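Local atomic coordinates of CdiI toxin (Salmonella enterica subsp. enterica serovar Rubislaw str. ATCC 10717, PDB entry 4ZQU), a protein that neutralises its cognate CdiA toxin as the immunity half of a contact-dependent growth inhibition module, protecting the cell from closely related neighbours. Residues T23-Y27 with H60-L65. Residues are numbered along the deposited sequence; the frame is centred on the assembly and turned at random.
Sequences TYSGY and HSRFVL
A single parallel beta bridge between G26 and F63 anchors the connection after helix 47-59 to the end of strand 19-26, and shows how hydroxyls can continue a backbone ladder. Its two bonds run from G26 N to R62 O at 3.0 Å and from V64 N to G26 O at 2.8 Å. Before the bridge, serines take over. A chi1 of -177° swings S61 OG toward strand 19-26, where it gives its proton to Y24 O at 2.7 Å in the carbonyl plane; the same OG is bonded to W9 N. S25 OG accepts a hydrogen bond from R62 N at 2.9 Å and also bonds D33. Beyond the bridge, Y27 meets two apolar partners: L65 CD1 sits over one ring face, a CH-pi contact 3.9 Å from the centroid, whereas the F63 ring, tilted 21° from that of Y27, is displaced until the two hardly overlap, F63 CZ lying 3.4 Å from Y27 CE1. R29 of the CdiA-CT toxin chain packs on Y27 and L65, placing this end beside the partner protein. R62 forms salt bridges with D33 and D81; with S25 also bonded to D33, one carboxylate ties both segments together, and serine hydroxyls extend what a lone bridge begins.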
loop_
_atom_site.group_PDB
_atom_site.type_symbol
_atom_site.label_atom_id
_atom_site.label_comp_id
_atom_site.label_asym_id
_atom_site.label_seq_id
_atom_site.Cartn_x
_atom_site.Cartn_y
_atom_site.Cartn_z
ATOM N N THR B 23 -6.053 -14.032 -3.433
ATOM C CA THR B 23 -5.440 -13.548 -4.660
ATOM C C THR B 23 -5.381 -12.023 -4.673
ATOM O O THR B 23 -6.387 -11.353 -4.444
ATOM C CB THR B 23 -6.215 -14.029 -5.900
ATOM O OG1 THR B 23 -6.122 -15.453 -6.007
ATOM C CG2 THR B 23 -5.654 -13.396 -7.157
ATOM N N TYR B 24 -4.194 -11.481 -4.922
ATOM C CA TYR B 24 -4.029 -10.052 -5.157
ATOM C C TYR B 24 -3.667 -9.823 -6.614
ATOM O O TYR B 24 -3.054 -10.679 -7.248
ATOM C CB TYR B 24 -2.948 -9.453 -4.257
ATOM C CG TYR B 24 -3.440 -8.984 -2.911
ATOM C CD1 TYR B 24 -4.538 -9.572 -2.303
ATOM C CD2 TYR B 24 -2.806 -7.942 -2.248
ATOM C CE1 TYR B 24 -4.987 -9.138 -1.071
ATOM C CE2 TYR B 24 -3.249 -7.496 -1.023
ATOM C CZ TYR B 24 -4.338 -8.100 -0.436
ATOM O OH TYR B 24 -4.778 -7.663 0.791
ATOM N N SER B 25 -4.043 -8.666 -7.142
ATOM C CA SER B 25 -3.774 -8.358 -8.536
ATOM C C SER B 25 -3.313 -6.922 -8.690
ATOM O O SER B 25 -3.621 -6.073 -7.859
ATOM C CB SER B 25 -5.019 -8.603 -9.389
ATOM O OG SER B 25 -5.415 -9.961 -9.335
ATOM N N GLY B 26 -2.570 -6.652 -9.755
ATOM C CA GLY B 26 -2.140 -5.297 -10.026
ATOM C C GLY B 26 -1.049 -5.175 -11.066
ATOM O O GLY B 26 -1.029 -5.890 -12.065
ATOM N N TYR B 27 -0.130 -4.253 -10.809
ATOM C CA TYR B 27 0.900 -3.878 -11.759
ATOM C C TYR B 27 2.140 -3.497 -10.975
ATOM O O TYR B 27 3.143 -4.207 -10.979
ATOM C CB TYR B 27 0.417 -2.717 -12.623
ATOM C CG TYR B 27 1.302 -2.362 -13.794
ATOM C CD1 TYR B 27 1.230 -3.072 -14.982
ATOM C CD2 TYR B 27 2.188 -1.294 -13.723
ATOM C CE1 TYR B 27 2.023 -2.739 -16.062
ATOM C CE2 TYR B 27 2.988 -0.955 -14.797
ATOM C CZ TYR B 27 2.902 -1.680 -15.965
ATOM O OH TYR B 27 3.696 -1.347 -17.038
ATOM N N HIS B 60 -4.633 -17.135 -10.257
ATOM C CA HIS B 60 -5.797 -16.296 -10.517
ATOM C C HIS B 60 -5.461 -14.814 -10.469
ATOM O O HIS B 60 -6.340 -13.965 -10.613
ATOM C CB HIS B 60 -6.910 -16.604 -9.517
ATOM C CG HIS B 60 -7.561 -17.930 -9.738
ATOM N ND1 HIS B 60 -6.960 -19.121 -9.393
ATOM C CD2 HIS B 60 -8.754 -18.256 -10.293
ATOM C CE1 HIS B 60 -7.758 -20.122 -9.715
ATOM N NE2 HIS B 60 -8.852 -19.627 -10.261
ATOM N N SER B 61 -4.185 -14.505 -10.267
ATOM C CA SER B 61 -3.746 -13.120 -10.192
ATOM C C SER B 61 -3.749 -12.470 -11.566
ATOM O O SER B 61 -3.431 -13.109 -12.570
ATOM C CB SER B 61 -2.353 -13.032 -9.570
ATOM O OG SER B 61 -1.941 -11.684 -9.439
ATOM N N ARG B 62 -4.113 -11.193 -11.601
ATOM C CA ARG B 62 -4.173 -10.448 -12.848
ATOM C C ARG B 62 -3.088 -9.382 -12.933
ATOM O O ARG B 62 -2.778 -8.711 -11.951
ATOM C CB ARG B 62 -5.545 -9.797 -13.014
ATOM C CG ARG B 62 -6.671 -10.775 -13.273
ATOM C CD ARG B 62 -7.971 -10.041 -13.509
ATOM N NE ARG B 62 -8.487 -9.438 -12.285
ATOM C CZ ARG B 62 -9.300 -8.387 -12.256
ATOM N NH1 ARG B 62 -9.682 -7.812 -13.390
ATOM N NH2 ARG B 62 -9.727 -7.906 -11.096
ATOM N N PHE B 63 -2.514 -9.244 -14.123
ATOM C CA PHE B 63 -1.548 -8.198 -14.417
ATOM C C PHE B 63 -2.294 -7.043 -15.077
ATOM O O PHE B 63 -2.493 -7.033 -16.290
ATOM C CB PHE B 63 -0.436 -8.740 -15.316
ATOM C CG PHE B 63 0.711 -7.799 -15.501
ATOM C CD1 PHE B 63 1.360 -7.256 -14.409
ATOM C CD2 PHE B 63 1.157 -7.477 -16.771
ATOM C CE1 PHE B 63 2.424 -6.394 -14.579
ATOM C CE2 PHE B 63 2.223 -6.617 -16.948
ATOM C CZ PHE B 63 2.858 -6.075 -15.852
ATOM N N VAL B 64 -2.711 -6.075 -14.269
ATOM C CA VAL B 64 -3.768 -5.160 -14.679
ATOM C C VAL B 64 -3.530 -3.716 -14.218
ATOM O O VAL B 64 -2.963 -3.477 -13.153
ATOM C CB VAL B 64 -5.135 -5.682 -14.149
ATOM C CG1 VAL B 64 -5.053 -5.985 -12.659
ATOM C CG2 VAL B 64 -6.280 -4.721 -14.459
ATOM N N LEU B 65 -3.948 -2.763 -15.048
ATOM C CA LEU B 65 -3.910 -1.337 -14.721
ATOM C C LEU B 65 -5.330 -0.763 -14.690
ATOM O O LEU B 65 -6.254 -1.390 -15.204
ATOM C CB LEU B 65 -3.046 -0.586 -15.734
ATOM C CG LEU B 65 -1.544 -0.646 -15.470
ATOM C CD1 LEU B 65 -0.779 -0.057 -16.639
ATOM C CD2 LEU B 65 -1.214 0.088 -14.182
#